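Local coordinates for protein endo-1,4-beta-mannanase (Eisenia fetida, PDB 5Y6T) that probably hydrolyses internal beta-1,4-mannosidic bonds of mannan polysaccharides, as a cold-adapted glycoside hydrolase of family GH5, at residues A[280-283]-A[284-288]; A[197-201]-A[202-206]; A[136-139]-A[140-144]. All blocks are in the same frame, centred on the assembly; numbering follows the deposited sequence. Where two conformers were deposited one is given.

Contact 1. Residues A[280-283]-A[284-288]; sequences LLVP and NSQYN
Val282 and Tyr287 cross at about a right angle, and one methyl does the touching: CG2 of Val282 lies 3.5 Å from OH and 3.6 Å from CZ of Tyr287. The methyl thus meets the phenol end, at an oblique angle to the ring. The first torsion of Val282 (chi1 -56°) puts it there, holding CG2 in the fork of the backbone N and the carbonyl carbon, toward Tyr287. The same residue meets Gln286 mainly through its CB: Val282 CB is 3.7 Å from Gln286 OE1, with CG1 slightly farther from that oxygen at 3.9 Å.

The Gln286 amide also lies alongside the CG-CD edge of Pro283. CD of Pro283 is 3.7 Å from both CD and OE1 of Gln286, and NE2 of Gln286 is 3.8 Å from CG of Pro283. All three amide atoms come close to these two ring carbons, so the amide lies along that edge and does not touch with one end. It is brought there by a chain extended beyond CG (chi2 180°). The backbone fixes the spacing: Gln286 N donates to Pro283 O at 3.1 Å.

Asn284 lies at the edge of the Tyr287 ring, its OD1 in the ring plane. That OD1 accepts from Asn293 ND2, at the start of strand 293-297, and the tyrosine hydroxyl is bonded to Ser277 O. Val282 O in turn receives both Tyr320 OH and Trp314 NE1, which ties the bend to the segment around helix 308-317.

Following Gln286 N to Pro283 O, Tyr287 N bonds to Asn284 O and Asn288 N to Ser285 O. Three successive bonds, each from residue i+3 to residue i, define overlapping beta turns, here in the loop that joins the parallel strands 262-266 and 293-297 of the GH5 (beta/alpha)8 barrel.

Contact 2. Residues A[197-201]-A[202-206]; sequences DSIPM and QRLQS
Pro200 O is approached by two backbone amides, both weakly bonded: Arg203 N at 3.0 Å, poorly aligned (130°), and Leu204 N at 3.4 Å. Pro200 is the N-cap of helix 201-218, so this shared acceptor marks where the loop turns into helix. One residue on, the helix is regular: Gln205 N meets Met201 O at 2.9 Å, almost straight (176°).

The side chains of the same pair pass each other at a slant. Met201 CG is 3.5 Å from Gln205 OE1, and the bend at chi2 of the methionine (63°) leaves its SD 3.9 Å from Gln205 CG. NE2 of the same amide donates to Tyr243 O and to Cys182 O, the latter belonging to the Cys182-Cys248 disulfide. A leucine in place of Gln205 would probably leave the Tyr243 and Cys182 carbonyls without their donor.

Ile199 CG2 touches Arg203 CB and Leu204 CD2, each at 4.0 Å, its side chain lying at about a right angle to both. The helix start thus combines weak first-turn backbone bonds with apolar cover, while side-chain amides carry the polar links outward, from Gln205 and, in one of its conformers, from Gln202 NE2 to Ala252 O on helix 246-253.

Contact 3. Residues A[136-139]-A[140-144]; sequences SKLQ and TYIDQ
Thr140 OG1 donates to Lys137 O at 2.6 Å, in the carbonyl plane and on a lone pair. The same oxygen accepts Tyr141 N at 3.1 Å, so two donors one residue apart share it. The threonine torsion (chi1 70°) explains the reach: it puts OG1 between the backbone N and the carbonyl carbon, turned back along the helix, with CG2 3.5 Å from Ser136 O.

On another side of the helix Gln139 pairs with Asp143. A bend at chi2 (65°) swings the amide forward until NE2 donates to Asp143 OD1 at 3.0 Å. The hydrogen bond is not in plane: OD1 is met from above the carboxylate, and the two flat groups are 61° apart. In the backbone of the same pair, Asp143 N reaches Gln139 O at 2.9 Å, so backbone and side chain join the same two residues. Leu138 and Ile142 cross obliquely, CG of Leu138 lying 4.0 Å from CD1 of Ile142, while Ile142 N bonds to Leu138 O at 2.9 Å.

Farther out, Leu138 packs on Phe207 and Gln211, and Ile142 on Ala214, all of helix 201-218. Tyr141 OH is hydrogen-bonded to His71 NE2, and its ring meets that of Trp118 on strand 112-119. Thr140 OG1 also receives Val86 N, and Asp134 OD1 accepts from Lys137 N.

Helix 135-152, with a wider pi-type turn at 141-144, lies after the short helix 126-133 in the connection between the parallel strands 112-119 and 159-163: a beta-alpha-beta crossover of the (beta/alpha)8 barrel.

Overall arrangement
All three contacts are peripheral, 18 to 21 Å from the chain's centre. Contact 2 has the most buried touching residues, four of seven; contact 3 splits between a buried side on helix 201-218 and an exposed Gln139-Asp143 side. Contacts 2 and 3 have nearest atoms about 5 Å apart without touching, but helix 201-218, which begins in contact 2, receives Leu138 and Ile142. Contact 1 lies across the chain's centre from contact 3, centres about 37 Å apart. Chemistry follows place: the loop of contact 1 relies on methyl, ring and amide packing with turn bonds, contact 2 on weak first-turn bonds, apolar contacts and glutamine amides bonded to neighbouring carbonyls, contact 3 on side-chain hydrogen bonds added to regular helical ones.

Contact 1. Residues A[280-283]-A[284-288]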
ATOM      1  N   LEU A 280       7.813  14.847   0.058  1.00 19.92           N
ATOM      2  CA  LEU A 280       9.176  15.077  -0.426  1.00 21.28           C
ATOM      3  C   LEU A 280       9.716  16.500  -0.196  1.00 22.14           C
ATOM      4  O   LEU A 280      10.919  16.732  -0.376  1.00 22.90           O
ATOM      5  CB  LEU A 280       9.252  14.725  -1.890  1.00 20.06           C
ATOM      6  CG  LEU A 280       9.237  13.241  -2.236  1.00 19.48           C
ATOM      7  CD1 LEU A 280       9.116  13.049  -3.727  1.00 21.18           C
ATOM      8  CD2 LEU A 280      10.498  12.526  -1.732  1.00 20.64           C
ATOM      9  N   LEU A 281       8.886  17.375   0.373  1.00 22.33           N
ATOM     10  CA  LEU A 281       9.270  18.770   0.680  1.00 19.99           C
ATOM     11  C   LEU A 281       9.283  19.139   2.125  1.00 21.89           C
ATOM     12  O   LEU A 281       9.863  20.179   2.515  1.00 21.69           O
ATOM     13  CB  LEU A 281       8.363  19.740  -0.080  1.00 24.13           C
ATOM     14  CG  LEU A 281       8.751  20.036  -1.546  1.00 24.39           C
ATOM     15  CD1 LEU A 281       8.685  18.827  -2.430  1.00 25.22           C
ATOM     16  CD2 LEU A 281       7.885  21.173  -2.081  1.00 26.17           C
ATOM     17  N   VAL A 282       8.575  18.360   2.969  1.00 21.64           N
ATOM     18  CA  VAL A 282       8.504  18.622   4.398  1.00 21.34           C
ATOM     19  C   VAL A 282       8.984  17.389   5.129  1.00 21.77           C
ATOM     20  O   VAL A 282       8.836  16.252   4.618  1.00 21.07           O
ATOM     21  CB  VAL A 282       7.101  19.004   4.864  1.00 22.13           C
ATOM     22  CG1 VAL A 282       6.565  20.210   4.086  1.00 24.98           C
ATOM     23  CG2 VAL A 282       6.144  17.834   4.783  1.00 23.39           C
ATOM     24  N   PRO A 283       9.567  17.571   6.305  1.00 22.00           N
ATOM     25  CA  PRO A 283       9.914  16.432   7.164  1.00 20.11           C
ATOM     26  C   PRO A 283       8.690  15.792   7.775  1.00 19.85           C
ATOM     27  O   PRO A 283       7.687  16.459   8.016  1.00 19.55           O
ATOM     28  CB  PRO A 283      10.833  17.026   8.197  1.00 23.64           C
ATOM     29  CG  PRO A 283      10.439  18.454   8.271  1.00 28.46           C
ATOM     30  CD  PRO A 283       9.891  18.869   6.942  1.00 26.43           C
ATOM     31  N   ASN A 284       8.723  14.480   7.926  1.00 18.71           N
ATOM     32  CA  ASN A 284       7.562  13.699   8.365  1.00 18.68           C
ATOM     33  C   ASN A 284       7.044  14.229   9.755  1.00 19.34           C
ATOM     34  O   ASN A 284       5.867  14.158  10.055  1.00 20.35           O
ATOM     35  CB  ASN A 284       7.919  12.255   8.473  1.00 20.18           C
ATOM     36  CG  ASN A 284       6.752  11.424   8.897  1.00 19.96           C
ATOM     37  OD1 ASN A 284       5.662  11.574   8.368  1.00 19.84           O
ATOM     38  ND2 ASN A 284       6.934  10.642   9.888  1.00 20.33           N
ATOM     39  N   SER A 285       7.951  14.709  10.609  1.00 20.50           N
ATOM     40  CA  SER A 285       7.490  15.238  11.907  0.70 20.96           C
ATOM     41  C   SER A 285       6.458  16.350  11.810  1.00 20.83           C
ATOM     42  O   SER A 285       5.576  16.453  12.688  1.00 19.82           O
ATOM     43  CB  SER A 285       8.665  15.684  12.760  0.70 23.63           C
ATOM     44  OG  SER A 285       9.310  14.564  13.328  0.70 28.09           O
ATOM     45  N   GLN A 286       6.510  17.164  10.755  1.00 20.56           N
ATOM     46  CA  GLN A 286       5.507  18.231  10.590  1.00 20.23           C
ATOM     47  C   GLN A 286       4.110  17.727  10.401  1.00 21.84           C
ATOM     48  O   GLN A 286       3.183  18.478  10.654  1.00 21.90           O
ATOM     49  CB  GLN A 286       5.925  19.189   9.496  1.00 20.95           C
ATOM     50  CG  GLN A 286       7.124  20.019   9.951  1.00 20.75           C
ATOM     51  CD  GLN A 286       7.619  20.996   8.949  1.00 23.54           C
ATOM     52  OE1 GLN A 286       7.056  21.126   7.862  1.00 21.33           O
ATOM     53  NE2 GLN A 286       8.682  21.690   9.305  1.00 24.54           N
ATOM     54  N   TYR A 287       3.935  16.470   9.985  1.00 19.22           N
ATOM     55  CA  TYR A 287       2.622  15.908   9.896  1.00 17.07           C
ATOM     56  C   TYR A 287       2.000  15.543  11.245  1.00 18.11           C
ATOM     57  O   TYR A 287       0.766  15.266  11.325  1.00 20.51           O
ATOM     58  CB  TYR A 287       2.580  14.679   8.977  1.00 17.83           C
ATOM     59  CG  TYR A 287       2.940  14.934   7.550  1.00 18.48           C
ATOM     60  CD1 TYR A 287       2.273  15.919   6.842  1.00 18.92           C
ATOM     61  CD2 TYR A 287       3.885  14.183   6.910  1.00 20.40           C
ATOM     62  CE1 TYR A 287       2.588  16.168   5.495  1.00 20.62           C
ATOM     63  CE2 TYR A 287       4.183  14.378   5.574  1.00 19.23           C
ATOM     64  CZ  TYR A 287       3.535  15.360   4.877  1.00 20.38           C
ATOM     65  OH  TYR A 287       3.878  15.554   3.527  1.00 19.99           O
ATOM     66  N   ASN A 288       2.827  15.494  12.286  1.00 18.30           N
ATOM     67  CA  ASN A 288       2.427  15.172  13.666  1.00 19.51           C
ATOM     68  C   ASN A 288       1.515  13.905  13.761  1.00 20.12           C
ATOM     69  O   ASN A 288       0.342  13.946  14.233  1.00 20.79           O
ATOM     70  CB  ASN A 288       1.715  16.351  14.335  1.00 20.43           C
ATOM     71  CG  ASN A 288       1.667  16.141  15.825  1.00 18.97           C
ATOM     72  OD1 ASN A 288       2.501  15.417  16.365  1.00 20.71           O
ATOM     73  ND2 ASN A 288       0.618  16.629  16.448  1.00 20.84           N
TER

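Contact 2. Residues A[197-201]-A[202-206]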
ATOM      1  N   ASP A 197     -14.494   7.797  -9.196  1.00 22.28           N
ATOM      2  CA  ASP A 197     -15.865   7.553  -8.764  0.70 21.05           C
ATOM      3  C   ASP A 197     -16.119   8.560  -7.628  1.00 21.94           C
ATOM      4  O   ASP A 197     -15.233   9.376  -7.329  1.00 20.93           O
ATOM      5  CB  ASP A 197     -16.098   6.103  -8.336  0.70 21.38           C
ATOM      6  CG  ASP A 197     -17.191   5.395  -9.120  0.70 26.53           C
ATOM      7  OD1 ASP A 197     -17.911   6.035  -9.912  0.70 28.23           O
ATOM      8  OD2 ASP A 197     -17.305   4.166  -8.945  0.70 26.72           O
ATOM      9  N   SER A 198     -17.312   8.496  -7.066  1.00 21.60           N
ATOM     10  CA  SER A 198     -17.831   9.446  -6.062  0.70 23.26           C
ATOM     11  C   SER A 198     -18.507   8.692  -4.928  1.00 23.44           C
ATOM     12  O   SER A 198     -19.683   8.922  -4.605  1.00 24.64           O
ATOM     13  CB  SER A 198     -18.850  10.418  -6.687  0.70 25.23           C
ATOM     14  OG  SER A 198     -18.365  10.969  -7.889  0.70 22.69           O
ATOM     15  N   ILE A 199     -17.785   7.796  -4.307  1.00 20.44           N
ATOM     16  CA  ILE A 199     -18.312   7.001  -3.212  1.00 20.20           C
ATOM     17  C   ILE A 199     -18.091   7.804  -1.947  1.00 22.76           C
ATOM     18  O   ILE A 199     -17.029   8.399  -1.771  1.00 22.08           O
ATOM     19  CB  ILE A 199     -17.538   5.666  -3.150  1.00 21.38           C
ATOM     20  CG1 ILE A 199     -17.748   4.869  -4.441  1.00 21.57           C
ATOM     21  CG2 ILE A 199     -17.997   4.780  -1.957  1.00 20.80           C
ATOM     22  CD1 ILE A 199     -16.956   3.571  -4.522  1.00 21.70           C
ATOM     23  N   PRO A 200     -19.059   7.788  -1.038  1.00 21.26           N
ATOM     24  CA  PRO A 200     -18.848   8.504   0.226  1.00 22.60           C
ATOM     25  C   PRO A 200     -17.649   8.042   0.975  1.00 20.22           C
ATOM     26  O   PRO A 200     -17.448   6.831   1.129  1.00 19.46           O
ATOM     27  CB  PRO A 200     -20.105   8.176   1.020  1.00 24.69           C
ATOM     28  CG  PRO A 200     -21.161   7.902  -0.015  1.00 24.85           C
ATOM     29  CD  PRO A 200     -20.410   7.176  -1.102  1.00 22.42           C
ATOM     30  N   MET A 201     -16.948   8.975   1.600  1.00 18.52           N
ATOM     31  CA  MET A 201     -15.822   8.630   2.445  1.00 19.83           C
ATOM     32  C   MET A 201     -16.129   7.618   3.523  1.00 20.22           C
ATOM     33  O   MET A 201     -15.350   6.657   3.738  1.00 19.87           O
ATOM     34  CB  MET A 201     -15.209   9.914   3.053  1.00 20.87           C
ATOM     35  CG  MET A 201     -14.016   9.607   3.965  1.00 22.36           C
ATOM     36  SD  MET A 201     -12.598   8.855   3.170  1.00 23.25           S
ATOM     37  CE  MET A 201     -11.827  10.292   2.439  1.00 22.47           C
ATOM     38  N   GLN A 202     -17.264   7.792   4.210  1.00 20.55           N
ATOM     39  CA  GLN A 202     -17.653   6.820   5.234  0.70 22.22           C
ATOM     40  C   GLN A 202     -17.675   5.384   4.737  1.00 21.89           C
ATOM     41  O   GLN A 202     -17.254   4.468   5.508  1.00 20.23           O
ATOM     42  CB  GLN A 202     -18.988   7.189   5.831  0.70 21.70           C
ATOM     43  CG  GLN A 202     -19.426   6.243   6.938  0.70 23.18           C
ATOM     44  CD  GLN A 202     -20.253   5.070   6.508  0.70 27.81           C
ATOM     45  OE1 GLN A 202     -20.995   5.127   5.499  0.70 23.36           O
ATOM     46  NE2 GLN A 202     -20.159   3.994   7.285  0.70 24.35           N
ATOM     47  N   ARG A 203     -18.131   5.144   3.476  1.00 21.53           N
ATOM     48  CA  ARG A 203     -18.189   3.780   2.956  0.50 22.30           C
ATOM     49  C   ARG A 203     -16.783   3.211   2.675  1.00 21.91           C
ATOM     50  O   ARG A 203     -16.527   2.022   2.913  1.00 20.42           O
ATOM     51  CB  ARG A 203     -19.081   3.708   1.720  0.50 23.33           C
ATOM     52  CG  ARG A 203     -20.536   4.040   2.000  0.50 24.03           C
ATOM     53  CD  ARG A 203     -21.370   3.679   0.788  0.50 27.39           C
ATOM     54  NE  ARG A 203     -22.826   3.834   0.953  0.50 28.25           N
ATOM     55  CZ  ARG A 203     -23.640   2.895   1.458  0.50 29.59           C
ATOM     56  NH1 ARG A 203     -23.173   1.737   1.903  0.50 28.70           N
ATOM     57  NH2 ARG A 203     -24.939   3.111   1.485  0.50 29.37           N
ATOM     58  N   LEU A 204     -15.865   4.087   2.221  1.00 19.13           N
ATOM     59  CA  LEU A 204     -14.471   3.690   1.976  1.00 18.70           C
ATOM     60  C   LEU A 204     -13.779   3.341   3.271  1.00 18.72           C
ATOM     61  O   LEU A 204     -13.107   2.287   3.381  1.00 21.29           O
ATOM     62  CB  LEU A 204     -13.702   4.755   1.227  1.00 20.85           C
ATOM     63  CG  LEU A 204     -14.296   5.042  -0.169  1.00 19.65           C
ATOM     64  CD1 LEU A 204     -13.575   6.228  -0.810  1.00 20.03           C
ATOM     65  CD2 LEU A 204     -14.223   3.832  -1.098  1.00 22.26           C
ATOM     66  N   GLN A 205     -13.927   4.233   4.250  1.00 19.05           N
ATOM     67  CA  GLN A 205     -13.424   3.941   5.578  1.00 20.05           C
ATOM     68  C   GLN A 205     -13.960   2.673   6.191  1.00 19.02           C
ATOM     69  O   GLN A 205     -13.210   1.925   6.839  1.00 19.18           O
ATOM     70  CB  GLN A 205     -13.648   5.115   6.542  1.00 19.98           C
ATOM     71  CG  GLN A 205     -12.870   6.389   6.200  1.00 20.61           C
ATOM     72  CD  GLN A 205     -13.491   7.603   6.885  1.00 22.34           C
ATOM     73  OE1 GLN A 205     -14.736   7.797   6.901  1.00 21.05           O
ATOM     74  NE2 GLN A 205     -12.645   8.487   7.367  1.00 20.23           N
ATOM     75  N   SER A 206     -15.279   2.476   6.105  1.00 20.60           N
ATOM     76  CA  SER A 206     -15.890   1.231   6.628  1.00 20.69           C
ATOM     77  C   SER A 206     -15.281  -0.010   5.970  1.00 21.25           C
ATOM     78  O   SER A 206     -14.930  -0.956   6.643  1.00 21.41           O
ATOM     79  CB  SER A 206     -17.419   1.320   6.469  1.00 20.85           C
ATOM     80  OG  SER A 206     -18.016   0.152   7.032  1.00 25.21           O
TER

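Contact 3. Residues A[136-139]-A[140-144]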
ATOM      1  N   SER A 136     -23.218  -7.544   3.550  1.00 21.20           N
ATOM      2  CA  SER A 136     -23.421  -9.010   3.417  1.00 24.07           C
ATOM      3  C   SER A 136     -22.468  -9.596   2.377  1.00 23.58           C
ATOM      4  O   SER A 136     -21.861 -10.662   2.589  1.00 23.09           O
ATOM      5  CB  SER A 136     -24.907  -9.340   3.116  1.00 27.98           C
ATOM      6  OG  SER A 136     -25.227  -9.370   1.731  1.00 30.36           O
ATOM      7  N   LYS A 137     -22.295  -8.881   1.284  1.00 21.58           N
ATOM      8  CA  LYS A 137     -21.325  -9.307   0.263  1.00 20.35           C
ATOM      9  C   LYS A 137     -19.873  -9.157   0.694  1.00 19.26           C
ATOM     10  O   LYS A 137     -19.065 -10.082   0.517  1.00 21.16           O
ATOM     11  CB  LYS A 137     -21.593  -8.600  -1.051  1.00 22.22           C
ATOM     12  CG  LYS A 137     -22.901  -9.075  -1.631  1.00 23.69           C
ATOM     13  CD  LYS A 137     -23.321  -8.380  -2.892  1.00 23.58           C
ATOM     14  CE  LYS A 137     -24.636  -8.986  -3.511  1.00 25.05           C
ATOM     15  NZ  LYS A 137     -25.110  -8.167  -4.711  1.00 23.33           N
ATOM     16  N   LEU A 138     -19.551  -8.002   1.301  1.00 20.04           N
ATOM     17  CA  LEU A 138     -18.228  -7.817   1.893  1.00 18.48           C
ATOM     18  C   LEU A 138     -17.867  -8.919   2.854  1.00 19.58           C
ATOM     19  O   LEU A 138     -16.737  -9.423   2.845  1.00 18.67           O
ATOM     20  CB  LEU A 138     -18.163  -6.430   2.579  1.00 18.78           C
ATOM     21  CG  LEU A 138     -16.819  -6.125   3.237  1.00 21.56           C
ATOM     22  CD1 LEU A 138     -15.695  -6.219   2.209  1.00 22.41           C
ATOM     23  CD2 LEU A 138     -16.976  -4.739   3.895  1.00 23.17           C
ATOM     24  N   GLN A 139     -18.828  -9.350   3.678  1.00 19.25           N
ATOM     25  CA  GLN A 139     -18.492 -10.375   4.652  1.00 20.24           C
ATOM     26  C   GLN A 139     -18.114 -11.716   3.949  1.00 20.69           C
ATOM     27  O   GLN A 139     -17.330 -12.462   4.476  1.00 21.05           O
ATOM     28  CB  GLN A 139     -19.657 -10.634   5.619  1.00 23.51           C
ATOM     29  CG  GLN A 139     -19.238 -11.483   6.801  1.00 27.54           C
ATOM     30  CD  GLN A 139     -18.226 -10.828   7.713  1.00 29.51           C
ATOM     31  OE1 GLN A 139     -18.199  -9.568   7.897  1.00 33.87           O
ATOM     32  NE2 GLN A 139     -17.300 -11.647   8.224  1.00 30.07           N
ATOM     33  N   THR A 140     -18.713 -12.021   2.783  1.00 20.55           N
ATOM     34  CA  THR A 140     -18.325 -13.180   2.014  1.00 21.51           C
ATOM     35  C   THR A 140     -16.914 -13.064   1.425  1.00 19.71           C
ATOM     36  O   THR A 140     -16.117 -14.003   1.423  1.00 20.84           O
ATOM     37  CB  THR A 140     -19.402 -13.562   0.961  1.00 20.25           C
ATOM     38  OG1 THR A 140     -19.459 -12.583  -0.119  1.00 20.25           O
ATOM     39  CG2 THR A 140     -20.718 -13.855   1.670  1.00 24.15           C
ATOM     40  N   TYR A 141     -16.566 -11.885   0.930  1.00 20.97           N
ATOM     41  CA  TYR A 141     -15.152 -11.589   0.611  1.00 18.87           C
ATOM     42  C   TYR A 141     -14.243 -11.899   1.770  1.00 20.45           C
ATOM     43  O   TYR A 141     -13.210 -12.618   1.652  1.00 20.00           O
ATOM     44  CB  TYR A 141     -14.920 -10.137   0.078  1.00 19.50           C
ATOM     45  CG  TYR A 141     -13.450  -9.937  -0.225  1.00 20.35           C
ATOM     46  CD1 TYR A 141     -12.858 -10.576  -1.291  1.00 19.87           C
ATOM     47  CD2 TYR A 141     -12.627  -9.131   0.594  1.00 19.62           C
ATOM     48  CE1 TYR A 141     -11.490 -10.492  -1.481  1.00 21.54           C
ATOM     49  CE2 TYR A 141     -11.300  -9.040   0.402  1.00 20.52           C
ATOM     50  CZ  TYR A 141     -10.721  -9.689  -0.663  1.00 19.81           C
ATOM     51  OH  TYR A 141      -9.348  -9.653  -0.865  1.00 20.81           O
ATOM     52  N   ILE A 142     -14.597 -11.355   2.933  1.00 19.74           N
ATOM     53  CA  ILE A 142     -13.769 -11.549   4.106  1.00 20.61           C
ATOM     54  C   ILE A 142     -13.606 -13.025   4.494  1.00 19.87           C
ATOM     55  O   ILE A 142     -12.509 -13.504   4.748  1.00 20.21           O
ATOM     56  CB  ILE A 142     -14.347 -10.720   5.297  1.00 20.19           C
ATOM     57  CG1 ILE A 142     -14.044  -9.230   5.049  1.00 22.81           C
ATOM     58  CG2 ILE A 142     -13.754 -11.097   6.593  1.00 21.42           C
ATOM     59  CD1 ILE A 142     -14.753  -8.236   5.954  1.00 23.41           C
ATOM     60  N   ASP A 143     -14.694 -13.746   4.469  1.00 21.84           N
ATOM     61  CA  ASP A 143     -14.733 -15.097   5.066  1.00 22.15           C
ATOM     62  C   ASP A 143     -14.249 -16.120   4.081  1.00 24.47           C
ATOM     63  O   ASP A 143     -13.580 -17.079   4.493  1.00 22.70           O
ATOM     64  CB  ASP A 143     -16.166 -15.467   5.408  1.00 22.91           C
ATOM     65  CG  ASP A 143     -16.695 -14.778   6.659  1.00 24.88           C
ATOM     66  OD1 ASP A 143     -15.924 -14.197   7.472  1.00 24.51           O
ATOM     67  OD2 ASP A 143     -17.931 -14.801   6.736  1.00 28.35           O
ATOM     68  N   GLN A 144     -14.554 -15.936   2.779  1.00 22.19           N
ATOM     69  CA  GLN A 144     -14.287 -16.940   1.746  0.70 23.63           C
ATOM     70  C   GLN A 144     -12.976 -16.723   1.008  1.00 21.61           C
ATOM     71  O   GLN A 144     -12.415 -17.625   0.413  1.00 22.62           O
ATOM     72  CB  GLN A 144     -15.398 -17.036   0.693  0.70 25.63           C
ATOM     73  CG  GLN A 144     -16.804 -17.439   1.151  0.70 31.42           C
ATOM     74  CD  GLN A 144     -16.862 -18.296   2.372  0.70 32.47           C
ATOM     75  OE1 GLN A 144     -17.125 -17.819   3.450  0.70 36.46           O
ATOM     76  NE2 GLN A 144     -16.672 -19.580   2.198  0.70 37.37           N
TER